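Local coordinates for hypothetical protein ST1511 (Sulfolobus tokodaii, PDB 2EKM) that is of unknown function but belongs to the adenosine-specific kinase family, whose members are thought to act on adenosine or its nucleotides, at residues A48-S53 and Q73-I78; L117-A122 and R128-V133. One frame throughout, in Å; residues are numbered along the deposited sequence.

In the fold
Both interactions bear on helix 65-78, which lies between the two antiparallel sheets of the chain. In interaction 1 residue A75 of this helix rests on strand 44-50 of the five-stranded sheet, whereas interaction 2 is the hairpin of the three-stranded sheet. Their centres are about 13 Å apart, and the C-terminal end of the helix bridges them: the carbonyl I78 O accepts a probable hydrogen bond of 2.8 Å from R128 NE, while I78 CG2 packs 3.7 Å from V130 CG2. Both contacts also touch the second subunit of the three-chain assembly, and interaction 2 touches the third as well. Both therefore belong to the layered core of the chain where it meets its neighbouring subunits.

Interaction 1 of 2, residues A48-S53 and Q73-I78; sequences AFCEAS and QTALKI
A75 is the one helix residue that reaches the strand, and its methyl group meets two neighbours on it. A75 CB stands 3.9 Å from A48 CB, methyl against methyl. The next inward-facing strand residue brings C50 SG to 4.0 Å from A75 CB and 3.7 Å from A75 O. With SG anti to its own carbonyl carbon (chi1 -65°), the thiol extends across to the helix, beside both the methyl and the carbonyl of A75. No hydrogen bond links the segments; the small side chains let helix and strand backbones approach, A48 CA and A75 CA being 6.4 Å apart. Beyond C50 the two segments part: E51-S53 turns off from the helix, E51 pairing with R59 while A52 packs on D135 of the second subunit. On the helix, Q73, L76 and K77 lie on the exposed side. The buried patch is closed by I58 of strand 57-62, which touches A48, C50 and A75 alike. F49 points to the other face of the five-stranded sheet, toward helix 28-37, while T74 bonds Y87 OH of strand 83-89 and packs on V10 of strand 4-10, leaving helix 65-78 sandwiched between the two sheets.

Interaction 2 of 2, residues L117-A122 and R128-V133; sequences LQVLVA and RGVIGV
V121 and R128 cross at about a right angle, the valine branch CG1 lying over one face of the guanidinium, toward its rim, with V121 CG1 3.8 Å from R128 CZ. The same methyl touches the root of the chain, V121 CG1 to R128 CB being 3.6 Å, and the bend at chi3 (70°) brings the guanidinium back over it. Its polar end is held from several sides: NE bonds I78 O of helix 65-78, and NH1 forms salt bridges with E123, at the end of the first hairpin strand, and with D6 of strand 4-10. On the sheet face that carries V119, V121, V130 and V133, V119 spreads its two branches obliquely over V130 and V133, with V119 CG1 4.0 Å from V130 CG1. I78 of helix 65-78 packs against V119, V121 and V130. L117 is turned less directly inward, yet its CD1 comes to 3.8 Å from V133 CB.

I131 serves the L120 and A122 side. Its CG1 sits between the backbone N and the carbonyl carbon (chi1 64°), which lays I131 CG1 3.6 Å from L120 CB, while the other branch puts I131 CG2 3.6 Å from A122 CB. Here other copies of the protein join in: I131 meets I131 of the third subunit, and A122 meets L120 of the second.

Backbone bonds knit the strands together. A122 and G129 bond each other in both directions, whereas L120 N bonds G132 O (2.8 Å) and L120 O receives I131 N (2.9 Å). The pairing therefore moves from V121-V130 to V119-V133 with one extra residue in strand 128-135. G132, at phi 159°, has a backbone conformation suited to glycine. This is a beta bulge in an antiparallel beta hairpin, whose strand 117-123 is the middle strand of the three-stranded sheet.

Interaction 1 of 2, residues A48-S53 and Q73-I78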
loop_
_atom_site.group_PDB
_atom_site.type_symbol
_atom_site.label_atom_id
_atom_site.label_comp_id
_atom_site.label_asym_id
_atom_site.label_seq_id
_atom_site.Cartn_x
_atom_site.Cartn_y
_atom_site.Cartn_z
ATOM N N ALA A 48 -10.107 -5.306 -14.848
ATOM C CA ALA A 48 -11.431 -4.955 -14.350
ATOM C C ALA A 48 -11.252 -3.861 -13.301
ATOM O O ALA A 48 -10.312 -3.911 -12.502
ATOM C CB ALA A 48 -12.114 -6.168 -13.735
ATOM N N PHE A 49 -12.148 -2.877 -13.317
ATOM C CA PHE A 49 -12.099 -1.756 -12.380
ATOM C C PHE A 49 -13.495 -1.433 -11.853
ATOM O O PHE A 49 -14.440 -1.278 -12.627
ATOM C CB PHE A 49 -11.509 -0.521 -13.072
ATOM C CG PHE A 49 -11.592 0.737 -12.251
ATOM C CD1 PHE A 49 -10.879 0.860 -11.057
ATOM C CD2 PHE A 49 -12.380 1.805 -12.674
ATOM C CE1 PHE A 49 -10.949 2.028 -10.303
ATOM C CE2 PHE A 49 -12.459 2.981 -11.925
ATOM C CZ PHE A 49 -11.744 3.095 -10.740
ATOM N N CYS A 50 -13.618 -1.320 -10.537
ATOM C CA CYS A 50 -14.906 -1.035 -9.920
ATOM C C CYS A 50 -15.247 0.448 -9.784
ATOM O O CYS A 50 -14.890 1.088 -8.793
ATOM C CB CYS A 50 -14.990 -1.696 -8.542
ATOM S SG CYS A 50 -14.953 -3.514 -8.557
ATOM N N GLU A 51 -15.931 0.993 -10.786
ATOM C CA GLU A 51 -16.360 2.388 -10.733
ATOM C C GLU A 51 -17.223 2.453 -9.468
ATOM O O GLU A 51 -18.122 1.631 -9.287
ATOM C CB GLU A 51 -17.183 2.721 -11.975
ATOM C CG GLU A 51 -17.869 4.069 -11.941
ATOM C CD GLU A 51 -18.698 4.310 -13.183
ATOM O OE1 GLU A 51 -19.427 3.383 -13.601
ATOM O OE2 GLU A 51 -18.625 5.423 -13.737
ATOM N N ALA A 52 -16.953 3.422 -8.600
ATOM C CA ALA A 52 -17.664 3.512 -7.324
ATOM C C ALA A 52 -18.767 4.556 -7.206
ATOM O O ALA A 52 -19.319 4.758 -6.121
ATOM C CB ALA A 52 -16.644 3.714 -6.198
ATOM N N SER A 53 -19.081 5.212 -8.316
ATOM C CA SER A 53 -20.118 6.239 -8.347
ATOM C C SER A 53 -20.814 6.182 -9.699
ATOM O O SER A 53 -20.452 5.374 -10.553
ATOM C CB SER A 53 -19.498 7.621 -8.158
ATOM O OG SER A 53 -18.549 7.878 -9.180
ATOM N N GLN A 73 -15.203 -11.320 -12.907
ATOM C CA GLN A 73 -15.742 -12.168 -11.850
ATOM C C GLN A 73 -15.132 -11.848 -10.489
ATOM O O GLN A 73 -15.850 -11.626 -9.516
ATOM C CB GLN A 73 -15.510 -13.639 -12.209
ATOM C CG GLN A 73 -16.247 -14.058 -13.472
ATOM C CD GLN A 73 -15.665 -15.296 -14.126
ATOM O OE1 GLN A 73 -16.106 -15.700 -15.199
ATOM N NE2 GLN A 73 -14.670 -15.900 -13.488
ATOM N N THR A 74 -13.807 -11.820 -10.426
ATOM C CA THR A 74 -13.120 -11.519 -9.181
ATOM C C THR A 74 -13.490 -10.128 -8.661
ATOM O O THR A 74 -13.696 -9.946 -7.463
ATOM C CB THR A 74 -11.590 -11.648 -9.364
ATOM O OG1 THR A 74 -11.272 -13.019 -9.644
ATOM C CG2 THR A 74 -10.845 -11.209 -8.106
ATOM N N ALA A 75 -13.592 -9.153 -9.561
ATOM C CA ALA A 75 -13.954 -7.790 -9.168
ATOM C C ALA A 75 -15.358 -7.753 -8.566
ATOM O O ALA A 75 -15.618 -7.021 -7.609
ATOM C CB ALA A 75 -13.882 -6.861 -10.378
ATOM N N LEU A 76 -16.267 -8.538 -9.135
ATOM C CA LEU A 76 -17.637 -8.597 -8.638
ATOM C C LEU A 76 -17.699 -9.272 -7.270
ATOM O O LEU A 76 -18.451 -8.853 -6.393
ATOM C CB LEU A 76 -18.524 -9.371 -9.617
ATOM C CG LEU A 76 -19.068 -8.641 -10.845
ATOM C CD1 LEU A 76 -19.683 -9.658 -11.793
ATOM C CD2 LEU A 76 -20.111 -7.606 -10.420
ATOM N N LYS A 77 -16.915 -10.330 -7.098
ATOM C CA LYS A 77 -16.894 -11.066 -5.838
ATOM C C LYS A 77 -16.343 -10.217 -4.695
ATOM O O LYS A 77 -16.824 -10.294 -3.567
ATOM C CB LYS A 77 -16.080 -12.347 -6.010
ATOM C CG LYS A 77 -16.726 -13.318 -6.989
ATOM C CD LYS A 77 -15.762 -14.390 -7.477
ATOM C CE LYS A 77 -15.271 -15.274 -6.350
ATOM N NZ LYS A 77 -14.478 -16.418 -6.885
ATOM N N ILE A 78 -15.327 -9.414 -4.980
ATOM C CA ILE A 78 -14.773 -8.545 -3.955
ATOM C C ILE A 78 -15.828 -7.464 -3.724
ATOM O O ILE A 78 -16.140 -7.118 -2.585
ATOM C CB ILE A 78 -13.448 -7.914 -4.417
ATOM C CG1 ILE A 78 -12.385 -9.009 -4.567
ATOM C CG2 ILE A 78 -12.997 -6.845 -3.418
ATOM C CD1 ILE A 78 -11.045 -8.509 -5.114
#

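Interaction 2 of 2, residues L117-A122 and R128-V133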
loop_
_atom_site.group_PDB
_atom_site.type_symbol
_atom_site.label_atom_id
_atom_site.label_comp_id
_atom_site.label_asym_id
_atom_site.label_seq_id
_atom_site.Cartn_x
_atom_site.Cartn_y
_atom_site.Cartn_z
ATOM N N LEU A 117 -5.460 -17.677 -3.117
ATOM C CA LEU A 117 -5.638 -16.352 -2.540
ATOM C C LEU A 117 -7.038 -16.022 -2.049
ATOM O O LEU A 117 -8.033 -16.320 -2.707
ATOM C CB LEU A 117 -5.216 -15.299 -3.570
ATOM C CG LEU A 117 -5.370 -13.816 -3.205
ATOM C CD1 LEU A 117 -4.286 -13.410 -2.215
ATOM C CD2 LEU A 117 -5.269 -12.966 -4.477
ATOM N N GLN A 118 -7.094 -15.387 -0.881
ATOM C CA GLN A 118 -8.351 -14.955 -0.287
ATOM C C GLN A 118 -8.268 -13.443 -0.086
ATOM O O GLN A 118 -7.235 -12.923 0.342
ATOM C CB GLN A 118 -8.571 -15.614 1.076
ATOM C CG GLN A 118 -8.988 -17.077 1.047
ATOM C CD GLN A 118 -9.098 -17.659 2.445
ATOM O OE1 GLN A 118 -9.873 -18.587 2.693
ATOM N NE2 GLN A 118 -8.312 -17.119 3.368
ATOM N N VAL A 119 -9.349 -12.741 -0.405
ATOM C CA VAL A 119 -9.394 -11.300 -0.217
ATOM C C VAL A 119 -10.365 -11.048 0.931
ATOM O O VAL A 119 -11.495 -11.537 0.915
ATOM C CB VAL A 119 -9.879 -10.567 -1.491
ATOM C CG1 VAL A 119 -9.978 -9.072 -1.225
ATOM C CG2 VAL A 119 -8.908 -10.824 -2.639
ATOM N N LEU A 120 -9.901 -10.310 1.936
ATOM C CA LEU A 120 -10.702 -9.991 3.110
ATOM C C LEU A 120 -11.436 -8.682 2.860
ATOM O O LEU A 120 -10.816 -7.637 2.666
ATOM C CB LEU A 120 -9.793 -9.879 4.337
ATOM C CG LEU A 120 -8.915 -11.117 4.575
ATOM C CD1 LEU A 120 -7.899 -10.836 5.664
ATOM C CD2 LEU A 120 -9.786 -12.310 4.942
ATOM N N VAL A 121 -12.763 -8.744 2.878
ATOM C CA VAL A 121 -13.586 -7.575 2.608
ATOM C C VAL A 121 -14.493 -7.173 3.768
ATOM O O VAL A 121 -15.292 -7.971 4.256
ATOM C CB VAL A 121 -14.467 -7.823 1.362
ATOM C CG1 VAL A 121 -15.221 -6.557 0.988
ATOM C CG2 VAL A 121 -13.602 -8.300 0.208
ATOM N N ALA A 122 -14.356 -5.928 4.210
ATOM C CA ALA A 122 -15.181 -5.413 5.293
ATOM C C ALA A 122 -16.403 -4.776 4.649
ATOM O O ALA A 122 -16.300 -4.147 3.593
ATOM C CB ALA A 122 -14.411 -4.377 6.095
ATOM N N ARG A 128 -18.497 -1.833 0.587
ATOM C CA ARG A 128 -17.426 -2.777 0.884
ATOM C C ARG A 128 -16.027 -2.193 0.690
ATOM O O ARG A 128 -15.800 -1.362 -0.194
ATOM C CB ARG A 128 -17.595 -4.028 0.013
ATOM C CG ARG A 128 -18.922 -4.767 0.249
ATOM C CD ARG A 128 -19.304 -5.649 -0.942
ATOM N NE ARG A 128 -18.449 -6.825 -1.099
ATOM C CZ ARG A 128 -18.529 -7.921 -0.346
ATOM N NH1 ARG A 128 -19.427 -7.997 0.628
ATOM N NH2 ARG A 128 -17.725 -8.951 -0.579
ATOM N N GLY A 129 -15.097 -2.639 1.531
ATOM C CA GLY A 129 -13.722 -2.178 1.450
ATOM C C GLY A 129 -12.768 -3.332 1.696
ATOM O O GLY A 129 -13.051 -4.205 2.515
ATOM N N VAL A 130 -11.642 -3.345 0.986
ATOM C CA VAL A 130 -10.651 -4.411 1.138
ATOM C C VAL A 130 -9.751 -4.118 2.338
ATOM O O VAL A 130 -9.143 -3.056 2.413
ATOM C CB VAL A 130 -9.772 -4.537 -0.128
ATOM C CG1 VAL A 130 -8.676 -5.579 0.093
ATOM C CG2 VAL A 130 -10.637 -4.921 -1.331
ATOM N N ILE A 131 -9.670 -5.051 3.284
ATOM C CA ILE A 131 -8.827 -4.822 4.452
ATOM C C ILE A 131 -7.548 -5.652 4.435
ATOM O O ILE A 131 -6.686 -5.489 5.298
ATOM C CB ILE A 131 -9.592 -5.100 5.768
ATOM C CG1 ILE A 131 -9.990 -6.572 5.852
ATOM C CG2 ILE A 131 -10.818 -4.204 5.850
ATOM C CD1 ILE A 131 -10.530 -6.970 7.217
ATOM N N GLY A 132 -7.428 -6.532 3.447
ATOM C CA GLY A 132 -6.243 -7.361 3.337
ATOM C C GLY A 132 -6.475 -8.611 2.513
ATOM O O GLY A 132 -7.532 -8.784 1.905
ATOM N N VAL A 133 -5.473 -9.482 2.482
ATOM C CA VAL A 133 -5.568 -10.731 1.744
ATOM C C VAL A 133 -4.817 -11.836 2.476
ATOM O O VAL A 133 -3.969 -11.567 3.323
ATOM C CB VAL A 133 -4.941 -10.612 0.331
ATOM C CG1 VAL A 133 -5.592 -9.472 -0.449
ATOM C CG2 VAL A 133 -3.436 -10.389 0.447
#